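Local coordinates for PPC domain-containing protein (Pyrococcus horikoshii, PDB 2DT4) that is of unknown function but belongs to the plant- and prokaryote-conserved (PPC) domain family and assembles as a trimer, at residues Arg10-Phe14 with Phe29-Ile35; Val88-Val92 with Gly103-Val107. All blocks are in the same frame, centred on the assembly; numbering follows the deposited sequence.

Interaction 1: Arg10-Phe14 with Phe29-Ile35; sequences RTYLF and FCKKEGI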
loop_
_atom_site.group_PDB
_atom_site.type_symbol
_atom_site.label_atom_id
_atom_site.label_comp_id
_atom_site.label_asym_id
_atom_site.label_seq_id
_atom_site.Cartn_x
_atom_site.Cartn_y
_atom_site.Cartn_z
ATOM N N ARG A 10 -7.803 17.219 -4.605
ATOM C CA ARG A 10 -6.429 17.510 -4.960
ATOM C C ARG A 10 -5.550 16.293 -4.715
ATOM O O ARG A 10 -5.801 15.505 -3.796
ATOM C CB ARG A 10 -5.926 18.739 -4.196
ATOM C CG ARG A 10 -6.644 20.017 -4.618
ATOM C CD ARG A 10 -6.440 21.161 -3.680
ATOM N NE ARG A 10 -7.134 20.957 -2.419
ATOM C CZ ARG A 10 -6.943 21.639 -1.285
ATOM N NH1 ARG A 10 -7.692 21.328 -0.219
ATOM N NH2 ARG A 10 -6.037 22.602 -1.215
ATOM N N THR A 11 -4.542 16.167 -5.557
ATOM C CA THR A 11 -3.617 15.031 -5.572
ATOM C C THR A 11 -2.172 15.539 -5.371
ATOM O O THR A 11 -1.772 16.537 -5.966
ATOM C CB THR A 11 -3.739 14.319 -6.919
ATOM O OG1 THR A 11 -5.110 13.948 -7.155
ATOM C CG2 THR A 11 -2.917 13.042 -6.925
ATOM N N TYR A 12 -1.385 14.851 -4.534
ATOM C CA TYR A 12 -0.043 15.275 -4.198
ATOM C C TYR A 12 0.970 14.130 -4.127
ATOM O O TYR A 12 0.629 12.997 -3.795
ATOM C CB TYR A 12 -0.018 15.978 -2.835
ATOM C CG TYR A 12 -1.012 17.124 -2.626
ATOM C CD1 TYR A 12 -0.604 18.440 -2.740
ATOM C CD2 TYR A 12 -2.338 16.877 -2.286
ATOM C CE1 TYR A 12 -1.483 19.477 -2.513
ATOM C CE2 TYR A 12 -3.209 17.908 -2.037
ATOM C CZ TYR A 12 -2.779 19.201 -2.165
ATOM O OH TYR A 12 -3.656 20.240 -1.884
ATOM N N LEU A 13 2.217 14.451 -4.439
ATOM C CA LEU A 13 3.340 13.531 -4.334
ATOM C C LEU A 13 4.533 14.380 -3.952
ATOM O O LEU A 13 4.839 15.335 -4.664
ATOM C CB LEU A 13 3.593 12.804 -5.666
ATOM C CG LEU A 13 4.751 11.796 -5.596
ATOM C CD1 LEU A 13 4.491 10.691 -4.572
ATOM C CD2 LEU A 13 5.007 11.225 -6.983
ATOM N N PHE A 14 5.167 14.059 -2.827
ATOM C CA PHE A 14 6.207 14.928 -2.282
ATOM C C PHE A 14 7.165 14.181 -1.390
ATOM O O PHE A 14 6.843 13.099 -0.840
ATOM C CB PHE A 14 5.601 16.117 -1.512
ATOM C CG PHE A 14 4.583 15.738 -0.472
ATOM C CD1 PHE A 14 4.964 15.294 0.784
ATOM C CD2 PHE A 14 3.249 15.796 -0.768
ATOM C CE1 PHE A 14 3.997 14.904 1.727
ATOM C CE2 PHE A 14 2.295 15.431 0.154
ATOM C CZ PHE A 14 2.661 14.963 1.399
ATOM N N PHE A 29 0.737 19.765 6.832
ATOM C CA PHE A 29 0.491 19.879 5.394
ATOM C C PHE A 29 -1.043 20.038 5.151
ATOM O O PHE A 29 -1.476 20.949 4.425
ATOM C CB PHE A 29 1.092 18.692 4.647
ATOM C CG PHE A 29 0.673 18.596 3.218
ATOM C CD1 PHE A 29 -0.458 17.867 2.897
ATOM C CD2 PHE A 29 1.394 19.191 2.198
ATOM C CE1 PHE A 29 -0.854 17.734 1.595
ATOM C CE2 PHE A 29 0.953 19.062 0.886
ATOM C CZ PHE A 29 -0.198 18.355 0.629
ATOM N N CYS A 30 -1.846 19.140 5.712
ATOM C CA CYS A 30 -3.275 19.181 5.497
ATOM C C CYS A 30 -3.852 20.472 6.082
ATOM O O CYS A 30 -4.720 21.052 5.482
ATOM C CB CYS A 30 -3.982 17.948 6.063
ATOM S SG CYS A 30 -3.553 16.430 5.169
ATOM N N LYS A 31 -3.354 20.938 7.226
ATOM C CA LYS A 31 -3.857 22.209 7.766
ATOM C C LYS A 31 -3.618 23.358 6.820
ATOM O O LYS A 31 -4.529 24.178 6.578
ATOM C CB LYS A 31 -3.258 22.499 9.133
ATOM C CG LYS A 31 -3.771 21.583 10.186
ATOM C CD LYS A 31 -3.210 21.974 11.550
ATOM C CE LYS A 31 -3.759 21.063 12.578
ATOM N NZ LYS A 31 -3.259 21.413 13.961
ATOM N N LYS A 32 -2.415 23.413 6.269
ATOM C CA LYS A 32 -2.043 24.446 5.339
ATOM C C LYS A 32 -2.905 24.401 4.090
ATOM O O LYS A 32 -3.383 25.437 3.614
ATOM C CB LYS A 32 -0.573 24.330 4.953
ATOM C CG LYS A 32 -0.123 25.452 4.031
ATOM C CD LYS A 32 -0.520 26.819 4.528
ATOM C CE LYS A 32 0.065 27.915 3.651
ATOM N NZ LYS A 32 -0.232 27.701 2.192
ATOM N N GLU A 33 -3.121 23.208 3.555
ATOM C CA GLU A 33 -3.867 23.058 2.306
ATOM C C GLU A 33 -5.377 23.092 2.490
ATOM O O GLU A 33 -6.124 23.079 1.507
ATOM C CB GLU A 33 -3.494 21.728 1.643
ATOM C CG GLU A 33 -2.056 21.647 1.185
ATOM C CD GLU A 33 -1.783 22.585 0.033
ATOM O OE1 GLU A 33 -0.923 23.468 0.210
ATOM O OE2 GLU A 33 -2.452 22.510 -1.018
ATOM N N GLY A 34 -5.848 23.081 3.722
ATOM C CA GLY A 34 -7.272 22.952 3.966
ATOM C C GLY A 34 -7.831 21.591 3.558
ATOM O O GLY A 34 -8.947 21.486 3.022
ATOM N N ILE A 35 -7.048 20.533 3.794
ATOM C CA ILE A 35 -7.500 19.181 3.544
ATOM C C ILE A 35 -8.083 18.588 4.812
ATOM O O ILE A 35 -7.455 18.644 5.881
ATOM C CB ILE A 35 -6.327 18.290 3.041
ATOM C CG1 ILE A 35 -5.814 18.765 1.675
ATOM C CG2 ILE A 35 -6.710 16.780 2.975
ATOM C CD1 ILE A 35 -4.418 18.228 1.285
HETATM O O HOH W 1 -4.188 24.276 -2.744
#
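Arg10 and Tyr12, reaching from one face of strand 5-16, hold the end of helix 22-33 through Glu33, the one by its backbone oxygen and the other by its carboxylate. The guanidinium comes end-on, so that both terminal nitrogens converge on Glu33 O: NH2 lies 2.8 Å from that oxygen, on a lone pair in the carbonyl plane, while NH1, at 2.9 Å from Glu33 O, sits above that plane. Arg10 NH2 also makes a long salt bridge to Glu33 OE2, 3.6 Å away, and a water accepting from NH2 and donating to OE2 spans the same pair. The bend at chi2 of Glu33 (-68°) turns its carboxylate back toward the strand, where Tyr12 OH donates to OE2 over 2.7 Å, meeting the anti side slightly out of plane. Beside this polar group, Phe29 turns its edge to the face of Tyr12 in a T-shaped pair, planes at 88°, with Phe29 CZ over the centre of the tyrosine ring and 3.4 Å from Tyr12 CD1. Glu33 CG rests against one face of Phe29; Phe14 CE2 packs on the opposite face, 3.9 Å from Phe29 CZ. On the same side of the tyrosine ring as Phe29, Ile35 CD1 obliquely meets Tyr12 CE2 at 3.5 Å. Gly34, with positive phi, ends the helix in a Schellman motif, and the aromatic cluster of Tyr12, Phe14 and Phe29 joins strand to helix alongside it. Arg10 NE is salt-bridged to Glu120 on strand 114-123, and Met5 of the second subunit packs on both Arg10 and Tyr12. The chemistry implies that the helix dipole probably favours a cationic group at this C-terminus, while the Tyr12 bond, the Arg10 bridge and the water probably stabilise the charge of Glu33 and limit rotation of its carboxylate.

Interaction 2: Val88-Val92 with Gly103-Val107; sequences VHAHV and GGHLV
His91 and His105 are brought together by different choices of first torsion: His91 CG lies anti to the carbonyl carbon (chi1 -75°), whereas His105 CG extends anti to its backbone N (chi1 163°). The first setting turns one face of the His91 imidazole to the corner of the other strand, so that His105 CA sits 3.8 Å from the His91 ring centroid, almost on the ring normal, as a CH-pi contact. The second carries the His105 ring past it toward His89, whose ring centroid is 5.0 Å from that of His105, the planes oblique. His89 NE2 approaches the edge of the His91 ring.

Backbone bonds fix this register. Leu106 N donates to Ala90 O over 2.8 Å, nearly straight at 173°, and Val92 with Gly104 form a hydrogen-bonded antiparallel pair, Val92 N to Gly104 O at 2.9 Å and Gly104 N to Val92 O at 3.1 Å. Between them His91 and His105 are a non-hydrogen-bonded pair with diverging side chains. Gly103 CA comes within 3.2 Å of Val92 O, an approach that suits a residue without a side chain. Val92 CG2 meets Leu106 CD1 at 3.9 Å, and a water joins Ala90 N to Leu106 O. Were an alanine in place of His91, His105 CA would probably lose the aromatic face it packs on and the His105 and His89 rings a neighbour, opening a gap facing Glu71 of the third subunit.

Tyr61 stacks on His105, and a glycerol, probably from the crystallisation liquor, is hydrogen-bonded to His89 NE2. What results is a beta hairpin whose second strand turns a corner at His105 into a separate sheet, gathering three histidines into an aromatic cluster at a boundary with the third subunit; the glycerol may mark a PPC-domain pocket.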
loop_
_atom_site.group_PDB
_atom_site.type_symbol
_atom_site.label_atom_id
_atom_site.label_comp_id
_atom_site.label_asym_id
_atom_site.label_seq_id
_atom_site.Cartn_x
_atom_site.Cartn_y
_atom_site.Cartn_z
ATOM N N VAL A 88 -4.295 12.270 11.336
ATOM C CA VAL A 88 -3.590 11.299 10.504
ATOM C C VAL A 88 -3.530 9.949 11.220
ATOM O O VAL A 88 -3.089 9.856 12.368
ATOM C CB VAL A 88 -2.179 11.787 10.154
ATOM C CG1 VAL A 88 -1.581 10.896 9.055
ATOM C CG2 VAL A 88 -2.212 13.244 9.710
ATOM N N HIS A 89 -4.011 8.905 10.543
ATOM C CA HIS A 89 -3.970 7.541 11.072
ATOM C C HIS A 89 -3.285 6.691 10.040
ATOM O O HIS A 89 -3.753 6.595 8.912
ATOM C CB HIS A 89 -5.358 7.012 11.382
ATOM C CG HIS A 89 -5.359 5.690 12.075
ATOM N ND1 HIS A 89 -4.435 5.371 13.052
ATOM C CD2 HIS A 89 -6.137 4.589 11.913
ATOM C CE1 HIS A 89 -4.666 4.139 13.480
ATOM N NE2 HIS A 89 -5.697 3.652 12.816
ATOM N N ALA A 90 -2.164 6.087 10.412
ATOM C CA ALA A 90 -1.431 5.233 9.483
ATOM C C ALA A 90 -0.786 4.035 10.143
ATOM O O ALA A 90 -0.482 4.050 11.325
ATOM C CB ALA A 90 -0.371 6.024 8.756
ATOM N N HIS A 91 -0.551 2.999 9.352
ATOM C CA HIS A 91 0.169 1.793 9.781
ATOM C C HIS A 91 1.395 1.667 8.909
ATOM O O HIS A 91 1.402 2.110 7.764
ATOM C CB HIS A 91 -0.671 0.521 9.629
ATOM C CG HIS A 91 -1.736 0.379 10.672
ATOM N ND1 HIS A 91 -1.903 -0.775 11.403
ATOM C CD2 HIS A 91 -2.644 1.259 11.151
ATOM C CE1 HIS A 91 -2.918 -0.625 12.236
ATOM N NE2 HIS A 91 -3.389 0.600 12.103
ATOM N N VAL A 92 2.447 1.109 9.509
ATOM C CA VAL A 92 3.727 0.994 8.766
ATOM C C VAL A 92 4.313 -0.394 8.895
ATOM O O VAL A 92 4.136 -1.074 9.903
ATOM C CB VAL A 92 4.766 2.024 9.287
ATOM C CG1 VAL A 92 4.388 3.427 8.896
ATOM C CG2 VAL A 92 4.981 1.871 10.783
ATOM N N GLY A 103 6.278 -3.983 12.451
ATOM C CA GLY A 103 5.256 -3.041 12.097
ATOM C C GLY A 103 4.061 -3.013 13.002
ATOM O O GLY A 103 3.886 -3.853 13.910
ATOM N N GLY A 104 3.166 -2.085 12.675
ATOM C CA GLY A 104 1.954 -1.900 13.430
ATOM C C GLY A 104 1.399 -0.523 13.126
ATOM O O GLY A 104 1.744 0.081 12.106
ATOM N N HIS A 105 0.587 0.013 14.032
ATOM C CA HIS A 105 0.131 1.388 13.941
ATOM C C HIS A 105 1.330 2.314 14.104
ATOM O O HIS A 105 2.163 2.084 14.975
ATOM C CB HIS A 105 -0.886 1.619 15.058
ATOM C CG HIS A 105 -1.155 3.056 15.358
ATOM N ND1 HIS A 105 -1.040 3.591 16.622
ATOM C CD2 HIS A 105 -1.561 4.065 14.554
ATOM C CE1 HIS A 105 -1.370 4.869 16.576
ATOM N NE2 HIS A 105 -1.695 5.178 15.335
ATOM N N LEU A 106 1.432 3.389 13.314
ATOM C CA LEU A 106 2.527 4.328 13.475
ATOM C C LEU A 106 2.174 5.321 14.574
ATOM O O LEU A 106 1.216 6.060 14.458
ATOM C CB LEU A 106 2.818 5.094 12.186
ATOM C CG LEU A 106 3.995 6.059 12.283
ATOM C CD1 LEU A 106 5.315 5.357 12.587
ATOM C CD2 LEU A 106 4.082 6.869 11.001
ATOM N N VAL A 107 2.955 5.299 15.643
ATOM C CA VAL A 107 2.794 6.215 16.767
ATOM C C VAL A 107 3.582 7.495 16.510
ATOM O O VAL A 107 3.041 8.593 16.678
ATOM C CB VAL A 107 3.233 5.554 18.095
ATOM C CG1 VAL A 107 3.190 6.590 19.250
ATOM C CG2 VAL A 107 2.325 4.382 18.374
HETATM O O HOH W 2 -0.918 6.884 12.859
#

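Overall arrangement
From the N terminus, strand 5-16 runs into helix 22-33, and interaction 1 closes that first loop, fixing the helix end against the strand. The chain then crosses strands 38-46 to 69-82 before strand 85-95 begins the hairpin that interaction 2 closes. The two contacts are therefore in series, neither nested nor crossing, with their centres 19 Å apart. Both reach the same mixed sheet, and interaction 2 also leads into the three-stranded antiparallel sheet. Helix 22-33 is common ground: its end belongs to interaction 1, while Leu23 touches Val88 and Leu106 of interaction 2. The assembly is tied in as well, 10-14 bordering the second subunit and 88-92 with 103-107 the third.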